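Local structure of putative D-tyrosyl-tRNA(Tyr) deacylase 2 (Leishmania major, 1TC5) at residues Thr10-Gln16 with Phe188-Ile194; Arg36-Ile42 with Asp93-Gln99; Cys130-Arg134 with Arg168-Gly172. The protein probably hydrolyses D-tyrosyl-tRNA(Tyr) to D-tyrosine and free tRNA, acting as a homodimer of the DTD family. All coordinates share one frame. Residue numbers count along the deposited sequence, not the author numbering.

How the interactions relate
All three contacts belong to one mixed sheet; interaction 3 adds helix 119-136, which packs on it. Interaction 1 pairs strand 10-18 antiparallel with 190-193, interaction 2 is parallel and near the chain's centre, and interaction 3 meets 169-171; 190-193 and 169-171 are the outermost strands within this chain. Interactions 1 and 2 join directly, M14 O lying 2.9 Å from Y41 N, and both reach the second subunit. Interactions 2 and 3 meet at the salt bridge D93 OD2 to R168 NE, 2.7 Å. Backbone hydrogen bonds dominate the two strand pairs, with a salt bridge at the more exposed end of interaction 1; interaction 3 relies on apolar contacts and one water. All are largely buried.

Interaction 1 of 3, residues Thr10-Gln16 with Phe188-Ile194; sequences TIRVMLQ and FTHMFDI
Extended T10-Q16 runs antiparallel to strand 190-193, the short axes 4.8 Å apart at 160°. V13/F192 and L15/H190 are hydrogen-bonded pairs, R12/D193 and M14/M191 non-hydrogen-bonded ones. V13 N to F192 O is 2.9 Å and F192 N to V13 O 3.0 Å; L15 N to H190 O is 2.8 Å and H190 N to L15 O 2.9 Å. I194 N gives to I11 O (2.9 Å), and I11 N is met by the terminal carboxylate, I194 O, at 3.0 Å. R12 (chi1 t) and D193 (m) form a two-pronged salt bridge, NE to OD1 and NH2 to OD2, both 2.8 Å; R12 NH1 goes to L102 O. Q16 OE1 is hydrogen-bonded to Y41 OH, and T189 OG1 to Q99 OE1, of the second subunit. On the face opposite R12 and M14, L15 CD1 touches F192 CE2 at 3.6 Å. This antiparallel pairing of terminal strands closes one side of the mixed sheet, 10-18 lying between 37-45 and 190-193, with I11, L15 and I194 on helix 55-67.

Interaction 2 of 3, residues Arg36-Ile42 with Asp93-Gln99; sequences RGVMVYI and DILIVPQ
Strands 37-42 and 93-98 run parallel, their short axes 4.6 Å apart and inclined by 16°, with G37 opposite D93 through to I42 opposite P98. Seven hydrogen bonds climb the pair: D93 N to R36 O 2.9 Å, V38 N to D93 O 3.0 Å, L95 N to V38 O 3.0 Å, V40 N to L95 O 2.7 Å, V97 N to V40 O 2.7 Å, I42 N to V97 O 3.0 Å and Q99 N to I42 O 2.9 Å. G37, at phi/psi 162/-133, brings its CA to 3.1 Å from D93 O, where a CB would clash.

V38, V40 and I42, all chi1 t, share one face with I94 and I96, both mt. V40 CG2 meets I94 CG2 at 3.9 Å, and I42 CG2 meets I96 CG2 at 4.1 Å. The other face carries M39 (ttp), L95 (tp), Y41 (chi1 m) and V97 (chi1 t). M39 SD is 4.0 Å from L95 CD2, and Y41 CD1 is 3.8 Å from V97 CB. Q99 (chi1 and chi2 both m) folds its CG over the Y41 ring, 4.1 Å from the centroid, a CH-pi contact; its NE2 turns back to P98 O at 3.0 Å. Y41 OH and Q99 OE1 bond to Q16 and T189 of the second subunit, and D93 forms a salt bridge with R168.

Helix 119-136 covers I42, I96 and P98; strand 180-184 packs on M39 and Y41. This is part of the parallel half of a five-stranded mixed sheet, its middle strand 37-45 antiparallel to 10-18, between helix and second sheet, reaching the homodimer interface.

Interaction 3 of 3, residues Cys130-Arg134 with Arg168-Gly172; sequences CHFVR and RVISG
C130-R134 is a turn of helix 119-136, closed by R134 N to C130 O at 3.0 Å, and strand 169-171 passes it at 9.0 Å between axes, the chain directions opposed at 164°. CA atoms come closest at R134/V169 (5.8 Å) and C130/S171 (7.0 Å). The strand alternates, V169 and S171 pointing their CB atoms at the helix and I170 pointing away. V169 (chi1 t) does most of the packing: its CG1 lies 3.7 Å from V133 CG1, V133 also being t, and 3.9 Å from R134 CG. C130 (m) sets SG 3.7 Å from S171 CB. The polar link is a single water, which accepts from R134 NE at 3.1 Å, donates to V169 O at 2.7 Å and hydrogen-bonds S171 OG (chi1 p) at 2.8 Å; R134 NH1 makes a salt bridge with E141. C130 and V133 also reach I96 and I94 of strand 93-98. It is the helix-on-sheet packing of a layered alpha/beta fold, here at an outermost strand.

Interaction 1 of 3, residues Thr10-Gln16 with Phe188-Ile194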
loop_
_atom_site.group_PDB
_atom_site.type_symbol
_atom_site.label_atom_id
_atom_site.label_comp_id
_atom_site.label_asym_id
_atom_site.label_seq_id
_atom_site.Cartn_x
_atom_site.Cartn_y
_atom_site.Cartn_z
ATOM N N THR A 10 11.024 12.804 10.088
ATOM C CA THR A 10 10.905 11.424 9.636
ATOM C C THR A 10 10.517 11.334 8.145
ATOM O O THR A 10 9.623 12.018 7.677
ATOM C CB THR A 10 9.868 10.678 10.524
ATOM O OG1 THR A 10 10.294 10.700 11.898
ATOM C CG2 THR A 10 9.797 9.201 10.188
ATOM N N ILE A 11 11.223 10.501 7.404
ATOM C CA ILE A 11 10.801 10.090 6.068
ATOM C C ILE A 11 10.115 8.744 6.253
ATOM O O ILE A 11 10.775 7.773 6.624
ATOM C CB ILE A 11 12.022 9.947 5.120
ATOM C CG1 ILE A 11 12.707 11.299 4.900
ATOM C CG2 ILE A 11 11.605 9.346 3.777
ATOM C CD1 ILE A 11 14.172 11.175 4.571
ATOM N N ARG A 12 8.800 8.694 6.029
ATOM C CA ARG A 12 8.027 7.450 6.100
ATOM C C ARG A 12 7.840 6.886 4.712
ATOM O O ARG A 12 7.371 7.586 3.818
ATOM C CB ARG A 12 6.646 7.725 6.701
ATOM C CG ARG A 12 5.695 6.514 6.698
ATOM C CD ARG A 12 4.582 6.635 7.703
ATOM N NE ARG A 12 5.139 6.649 9.055
ATOM C CZ ARG A 12 4.502 7.099 10.134
ATOM N NH1 ARG A 12 3.267 7.538 10.062
ATOM N NH2 ARG A 12 5.107 7.087 11.299
ATOM N N VAL A 13 8.222 5.629 4.519
ATOM C CA VAL A 13 7.928 4.959 3.251
ATOM C C VAL A 13 7.176 3.643 3.433
ATOM O O VAL A 13 7.454 2.889 4.338
ATOM C CB VAL A 13 9.203 4.706 2.378
ATOM C CG1 VAL A 13 9.807 6.020 1.910
ATOM C CG2 VAL A 13 10.228 3.858 3.096
ATOM N N MET A 14 6.237 3.385 2.533
ATOM C CA MET A 14 5.608 2.082 2.397
ATOM C C MET A 14 6.109 1.482 1.075
ATOM O O MET A 14 6.005 2.115 0.025
ATOM C CB MET A 14 4.075 2.204 2.402
ATOM C CG MET A 14 3.335 0.876 2.285
ATOM S SD MET A 14 1.513 0.992 2.289
ATOM C CE MET A 14 1.137 0.426 0.637
ATOM N N LEU A 15 6.646 0.268 1.143
ATOM C CA LEU A 15 7.328 -0.366 0.020
ATOM C C LEU A 15 6.623 -1.653 -0.300
ATOM O O LEU A 15 6.430 -2.482 0.594
ATOM C CB LEU A 15 8.792 -0.676 0.374
ATOM C CG LEU A 15 9.597 0.432 1.056
ATOM C CD1 LEU A 15 10.924 -0.126 1.625
ATOM C CD2 LEU A 15 9.848 1.581 0.109
ATOM N N GLN A 16 6.251 -1.825 -1.573
ATOM C CA GLN A 16 5.539 -3.020 -2.043
ATOM C C GLN A 16 6.258 -3.623 -3.243
ATOM O O GLN A 16 6.814 -2.890 -4.091
ATOM C CB GLN A 16 4.110 -2.688 -2.492
ATOM C CG GLN A 16 3.168 -2.179 -1.427
ATOM C CD GLN A 16 1.771 -1.893 -1.964
ATOM O OE1 GLN A 16 1.000 -2.825 -2.208
ATOM N NE2 GLN A 16 1.430 -0.609 -2.116
ATOM N N PHE A 188 4.183 -8.047 -0.043
ATOM C CA PHE A 188 5.211 -8.160 1.009
ATOM C C PHE A 188 5.545 -6.778 1.578
ATOM O O PHE A 188 6.704 -6.354 1.673
ATOM C CB PHE A 188 6.438 -8.834 0.413
ATOM C CG PHE A 188 7.426 -9.375 1.400
ATOM C CD1 PHE A 188 7.065 -9.789 2.676
ATOM C CD2 PHE A 188 8.762 -9.532 0.997
ATOM C CE1 PHE A 188 8.006 -10.317 3.531
ATOM C CE2 PHE A 188 9.693 -10.059 1.834
ATOM C CZ PHE A 188 9.317 -10.455 3.114
ATOM N N THR A 189 4.488 -6.077 1.959
ATOM C CA THR A 189 4.573 -4.665 2.234
ATOM C C THR A 189 5.452 -4.388 3.446
ATOM O O THR A 189 5.294 -5.011 4.464
ATOM C CB THR A 189 3.128 -4.087 2.429
ATOM O OG1 THR A 189 2.341 -4.410 1.265
ATOM C CG2 THR A 189 3.156 -2.567 2.490
ATOM N N HIS A 190 6.403 -3.473 3.284
ATOM C CA HIS A 190 7.176 -2.975 4.406
ATOM C C HIS A 190 6.822 -1.504 4.655
ATOM O O HIS A 190 6.382 -0.780 3.744
ATOM C CB HIS A 190 8.664 -3.160 4.153
ATOM C CG HIS A 190 9.123 -4.596 4.179
ATOM N ND1 HIS A 190 8.865 -5.486 3.150
ATOM C CD2 HIS A 190 9.827 -5.288 5.105
ATOM C CE1 HIS A 190 9.409 -6.656 3.439
ATOM N NE2 HIS A 190 9.997 -6.563 4.621
ATOM N N MET A 191 6.993 -1.102 5.907
ATOM C CA MET A 191 6.795 0.258 6.373
ATOM C C MET A 191 8.010 0.658 7.193
ATOM O O MET A 191 8.240 0.087 8.259
ATOM C CB MET A 191 5.537 0.319 7.232
ATOM C CG MET A 191 4.962 1.742 7.451
ATOM S SD MET A 191 5.941 2.865 8.473
ATOM C CE MET A 191 5.540 2.261 10.139
ATOM N N PHE A 192 8.819 1.596 6.677
ATOM C CA PHE A 192 9.983 2.098 7.403
ATOM C C PHE A 192 9.849 3.565 7.721
ATOM O O PHE A 192 9.508 4.365 6.842
ATOM C CB PHE A 192 11.248 1.942 6.581
ATOM C CG PHE A 192 11.584 0.526 6.211
ATOM C CD1 PHE A 192 11.248 -0.555 7.029
ATOM C CD2 PHE A 192 12.285 0.275 5.038
ATOM C CE1 PHE A 192 11.598 -1.868 6.657
ATOM C CE2 PHE A 192 12.648 -1.029 4.685
ATOM C CZ PHE A 192 12.291 -2.094 5.488
ATOM N N ASP A 193 10.125 3.920 8.971
ATOM C CA ASP A 193 10.430 5.298 9.335
ATOM C C ASP A 193 11.925 5.494 9.357
ATOM O O ASP A 193 12.655 4.784 10.055
ATOM C CB ASP A 193 9.826 5.665 10.692
ATOM C CG ASP A 193 8.349 5.820 10.615
ATOM O OD1 ASP A 193 7.831 5.947 9.497
ATOM O OD2 ASP A 193 7.616 5.820 11.590
ATOM N N ILE A 194 12.378 6.463 8.586
ATOM C CA ILE A 194 13.803 6.715 8.422
ATOM C C ILE A 194 14.160 8.091 8.991
ATOM O O ILE A 194 13.500 9.112 8.698
ATOM C CB ILE A 194 14.188 6.639 6.941
ATOM C CG1 ILE A 194 13.858 5.260 6.365
ATOM C CG2 ILE A 194 15.681 6.941 6.771
ATOM C CD1 ILE A 194 13.714 5.242 4.834
ATOM O OXT ILE A 194 15.136 8.210 9.742
#

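Interaction 2 of 3, residues Arg36-Ile42 with Asp93-Gln99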
loop_
_atom_site.group_PDB
_atom_site.type_symbol
_atom_site.label_atom_id
_atom_site.label_comp_id
_atom_site.label_asym_id
_atom_site.label_seq_id
_atom_site.Cartn_x
_atom_site.Cartn_y
_atom_site.Cartn_z
ATOM N N ARG A 36 8.673 -4.742 -13.303
ATOM C CA ARG A 36 8.971 -5.376 -12.042
ATOM C C ARG A 36 9.956 -4.556 -11.232
ATOM O O ARG A 36 10.936 -4.025 -11.751
ATOM C CB ARG A 36 9.523 -6.774 -12.226
ATOM C CG ARG A 36 9.653 -7.537 -10.897
ATOM C CD ARG A 36 9.717 -9.029 -11.085
ATOM N NE ARG A 36 11.042 -9.415 -11.512
ATOM C CZ ARG A 36 11.367 -10.060 -12.638
ATOM N NH1 ARG A 36 10.477 -10.430 -13.548
ATOM N NH2 ARG A 36 12.630 -10.342 -12.844
ATOM N N GLY A 37 9.680 -4.472 -9.947
ATOM C CA GLY A 37 10.559 -3.758 -9.035
ATOM C C GLY A 37 9.845 -3.426 -7.748
ATOM O O GLY A 37 9.199 -4.297 -7.161
ATOM N N VAL A 38 9.969 -2.186 -7.307
ATOM C CA VAL A 38 9.363 -1.735 -6.053
ATOM C C VAL A 38 8.543 -0.455 -6.232
ATOM O O VAL A 38 8.994 0.505 -6.880
ATOM C CB VAL A 38 10.449 -1.510 -5.001
ATOM C CG1 VAL A 38 9.859 -0.886 -3.726
ATOM C CG2 VAL A 38 11.185 -2.823 -4.707
ATOM N N MET A 39 7.332 -0.461 -5.678
ATOM C CA MET A 39 6.496 0.731 -5.571
ATOM C C MET A 39 6.656 1.344 -4.182
ATOM O O MET A 39 6.426 0.679 -3.155
ATOM C CB MET A 39 5.031 0.420 -5.838
ATOM C CG MET A 39 4.141 1.675 -5.830
ATOM S SD MET A 39 2.494 1.468 -6.461
ATOM C CE MET A 39 1.809 0.494 -5.089
ATOM N N VAL A 40 7.026 2.623 -4.177
ATOM C CA VAL A 40 7.362 3.368 -2.973
ATOM C C VAL A 40 6.300 4.433 -2.780
ATOM O O VAL A 40 6.113 5.257 -3.673
ATOM C CB VAL A 40 8.734 4.078 -3.158
ATOM C CG1 VAL A 40 9.115 4.918 -1.951
ATOM C CG2 VAL A 40 9.839 3.071 -3.481
ATOM N N TYR A 41 5.603 4.403 -1.648
ATOM C CA TYR A 41 4.798 5.520 -1.163
ATOM C C TYR A 41 5.612 6.330 -0.138
ATOM O O TYR A 41 6.174 5.768 0.779
ATOM C CB TYR A 41 3.532 5.018 -0.474
ATOM C CG TYR A 41 2.466 4.319 -1.295
ATOM C CD1 TYR A 41 2.544 4.205 -2.663
ATOM C CD2 TYR A 41 1.341 3.763 -0.662
ATOM C CE1 TYR A 41 1.539 3.544 -3.399
ATOM C CE2 TYR A 41 0.346 3.119 -1.374
ATOM C CZ TYR A 41 0.441 3.012 -2.753
ATOM O OH TYR A 41 -0.546 2.367 -3.484
ATOM N N ILE A 42 5.646 7.657 -0.268
ATOM C CA ILE A 42 6.506 8.458 0.577
ATOM C C ILE A 42 5.806 9.685 1.192
ATOM O O ILE A 42 5.049 10.399 0.540
ATOM C CB ILE A 42 7.787 8.880 -0.235
ATOM C CG1 ILE A 42 8.816 9.587 0.648
ATOM C CG2 ILE A 42 7.434 9.712 -1.473
ATOM C CD1 ILE A 42 10.215 9.540 0.014
ATOM N N ASP A 93 12.720 -1.777 -11.718
ATOM C CA ASP A 93 12.075 -0.482 -11.824
ATOM C C ASP A 93 11.665 -0.025 -10.431
ATOM O O ASP A 93 11.440 -0.834 -9.545
ATOM C CB ASP A 93 10.847 -0.574 -12.756
ATOM C CG ASP A 93 11.213 -0.661 -14.209
ATOM O OD1 ASP A 93 12.413 -0.749 -14.565
ATOM O OD2 ASP A 93 10.353 -0.646 -15.105
ATOM N N ILE A 94 11.604 1.285 -10.247
ATOM C CA ILE A 94 11.099 1.900 -9.018
ATOM C C ILE A 94 10.027 2.903 -9.438
ATOM O O ILE A 94 10.229 3.712 -10.361
ATOM C CB ILE A 94 12.248 2.574 -8.195
ATOM C CG1 ILE A 94 13.326 1.541 -7.837
ATOM C CG2 ILE A 94 11.710 3.198 -6.906
ATOM C CD1 ILE A 94 14.639 2.166 -7.384
ATOM N N LEU A 95 8.886 2.803 -8.774
ATOM C CA LEU A 95 7.743 3.673 -8.970
ATOM C C LEU A 95 7.472 4.380 -7.654
ATOM O O LEU A 95 7.170 3.729 -6.683
ATOM C CB LEU A 95 6.517 2.839 -9.357
ATOM C CG LEU A 95 5.219 3.618 -9.551
ATOM C CD1 LEU A 95 5.382 4.696 -10.593
ATOM C CD2 LEU A 95 4.078 2.681 -9.948
ATOM N N ILE A 96 7.580 5.706 -7.656
ATOM C CA ILE A 96 7.513 6.529 -6.440
ATOM C C ILE A 96 6.222 7.311 -6.506
ATOM O O ILE A 96 5.953 8.001 -7.511
ATOM C CB ILE A 96 8.717 7.530 -6.372
ATOM C CG1 ILE A 96 10.045 6.780 -6.432
ATOM C CG2 ILE A 96 8.648 8.348 -5.117
ATOM C CD1 ILE A 96 11.235 7.652 -6.757
ATOM N N VAL A 97 5.427 7.190 -5.451
ATOM C CA VAL A 97 4.183 7.910 -5.324
ATOM C C VAL A 97 4.183 8.758 -4.039
ATOM O O VAL A 97 4.342 8.217 -2.935
ATOM C CB VAL A 97 3.013 6.921 -5.276
ATOM C CG1 VAL A 97 1.691 7.631 -5.399
ATOM C CG2 VAL A 97 3.190 5.866 -6.377
ATOM N N PRO A 98 3.952 10.064 -4.166
ATOM C CA PRO A 98 3.842 10.903 -2.979
ATOM C C PRO A 98 2.528 10.566 -2.279
ATOM O O PRO A 98 1.473 10.569 -2.920
ATOM C CB PRO A 98 3.841 12.334 -3.544
ATOM C CG PRO A 98 3.332 12.217 -4.955
ATOM C CD PRO A 98 3.710 10.828 -5.411
ATOM N N GLN A 99 2.618 10.226 -0.994
ATOM C CA GLN A 99 1.457 9.879 -0.185
ATOM C C GLN A 99 1.623 10.479 1.197
ATOM O O GLN A 99 1.912 9.771 2.141
ATOM C CB GLN A 99 1.333 8.361 -0.095
ATOM C CG GLN A 99 0.932 7.713 -1.401
ATOM C CD GLN A 99 -0.549 7.874 -1.673
ATOM O OE1 GLN A 99 -1.355 7.134 -1.099
ATOM N NE2 GLN A 99 -0.918 8.865 -2.513
#

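Interaction 3 of 3, residues Cys130-Arg134 with Arg168-Gly172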
loop_
_atom_site.group_PDB
_atom_site.type_symbol
_atom_site.label_atom_id
_atom_site.label_comp_id
_atom_site.label_asym_id
_atom_site.label_seq_id
_atom_site.Cartn_x
_atom_site.Cartn_y
_atom_site.Cartn_z
ATOM N N CYS A 130 13.473 12.198 -5.431
ATOM C CA CYS A 130 13.332 11.536 -6.715
ATOM C C CYS A 130 14.598 11.719 -7.567
ATOM O O CYS A 130 15.021 10.784 -8.247
ATOM C CB CYS A 130 12.092 12.046 -7.468
ATOM S SG CYS A 130 10.458 11.671 -6.697
ATOM N N HIS A 131 15.183 12.919 -7.525
ATOM C CA HIS A 131 16.469 13.173 -8.189
ATOM C C HIS A 131 17.581 12.203 -7.716
ATOM O O HIS A 131 18.316 11.626 -8.530
ATOM C CB HIS A 131 16.890 14.635 -7.969
ATOM C CG HIS A 131 18.296 14.929 -8.403
ATOM N ND1 HIS A 131 18.753 14.651 -9.675
ATOM C CD2 HIS A 131 19.349 15.451 -7.729
ATOM C CE1 HIS A 131 20.026 15.000 -9.768
ATOM N NE2 HIS A 131 20.413 15.478 -8.600
ATOM N N PHE A 132 17.720 12.054 -6.398
ATOM C CA PHE A 132 18.740 11.199 -5.814
ATOM C C PHE A 132 18.536 9.750 -6.218
ATOM O O PHE A 132 19.495 9.034 -6.407
ATOM C CB PHE A 132 18.757 11.328 -4.285
ATOM C CG PHE A 132 19.358 12.615 -3.763
ATOM C CD1 PHE A 132 20.248 13.381 -4.525
ATOM C CD2 PHE A 132 19.061 13.039 -2.469
ATOM C CE1 PHE A 132 20.805 14.549 -4.017
ATOM C CE2 PHE A 132 19.614 14.211 -1.956
ATOM C CZ PHE A 132 20.497 14.962 -2.732
ATOM N N VAL A 133 17.282 9.310 -6.332
ATOM C CA VAL A 133 16.990 7.922 -6.723
ATOM C C VAL A 133 17.372 7.731 -8.192
ATOM O O VAL A 133 18.051 6.774 -8.537
ATOM C CB VAL A 133 15.493 7.531 -6.437
ATOM C CG1 VAL A 133 15.137 6.086 -6.919
ATOM C CG2 VAL A 133 15.195 7.652 -4.946
ATOM N N ARG A 134 16.970 8.665 -9.050
ATOM C CA ARG A 134 17.361 8.644 -10.464
ATOM C C ARG A 134 18.876 8.510 -10.624
ATOM O O ARG A 134 19.357 7.704 -11.432
ATOM C CB ARG A 134 16.930 9.934 -11.193
ATOM C CG ARG A 134 15.447 10.062 -11.546
ATOM C CD ARG A 134 15.117 11.436 -12.173
ATOM N NE ARG A 134 13.924 12.030 -11.606
ATOM C CZ ARG A 134 13.784 13.299 -11.274
ATOM N NH1 ARG A 134 14.772 14.171 -11.424
ATOM N NH2 ARG A 134 12.620 13.701 -10.779
ATOM N N ARG A 168 14.022 1.733 -14.576
ATOM C CA ARG A 168 13.250 2.983 -14.538
ATOM C C ARG A 168 13.143 3.542 -13.146
ATOM O O ARG A 168 13.200 2.808 -12.165
ATOM C CB ARG A 168 11.860 2.784 -15.137
ATOM C CG ARG A 168 11.950 2.472 -16.606
ATOM C CD ARG A 168 10.641 2.388 -17.322
ATOM N NE ARG A 168 10.162 1.029 -17.264
ATOM C CZ ARG A 168 10.162 0.154 -18.256
ATOM N NH1 ARG A 168 10.527 0.458 -19.501
ATOM N NH2 ARG A 168 9.751 -1.068 -17.983
ATOM N N VAL A 169 13.036 4.863 -13.064
ATOM C CA VAL A 169 12.651 5.543 -11.835
ATOM C C VAL A 169 11.494 6.467 -12.255
ATOM O O VAL A 169 11.713 7.561 -12.802
ATOM C CB VAL A 169 13.832 6.335 -11.202
ATOM C CG1 VAL A 169 13.354 7.136 -10.015
ATOM C CG2 VAL A 169 14.952 5.416 -10.801
ATOM N N ILE A 170 10.278 5.962 -12.046
ATOM C CA ILE A 170 9.049 6.649 -12.374
ATOM C C ILE A 170 8.553 7.292 -11.101
ATOM O O ILE A 170 8.646 6.696 -10.047
ATOM C CB ILE A 170 7.974 5.667 -12.925
ATOM C CG1 ILE A 170 8.523 4.802 -14.066
ATOM C CG2 ILE A 170 6.746 6.436 -13.374
ATOM C CD1 ILE A 170 9.150 5.584 -15.249
ATOM N N SER A 171 8.048 8.517 -11.211
ATOM C CA SER A 171 7.560 9.256 -10.054
ATOM C C SER A 171 6.296 10.061 -10.373
ATOM O O SER A 171 6.129 10.617 -11.471
ATOM C CB SER A 171 8.674 10.160 -9.502
ATOM O OG SER A 171 9.234 10.956 -10.529
ATOM N N GLY A 172 5.405 10.120 -9.391
ATOM C CA GLY A 172 4.186 10.885 -9.501
ATOM C C GLY A 172 4.423 12.372 -9.583
ATOM O O GLY A 172 5.469 12.887 -9.191
HETATM O O HOH W 1 11.543 10.109 -11.874
#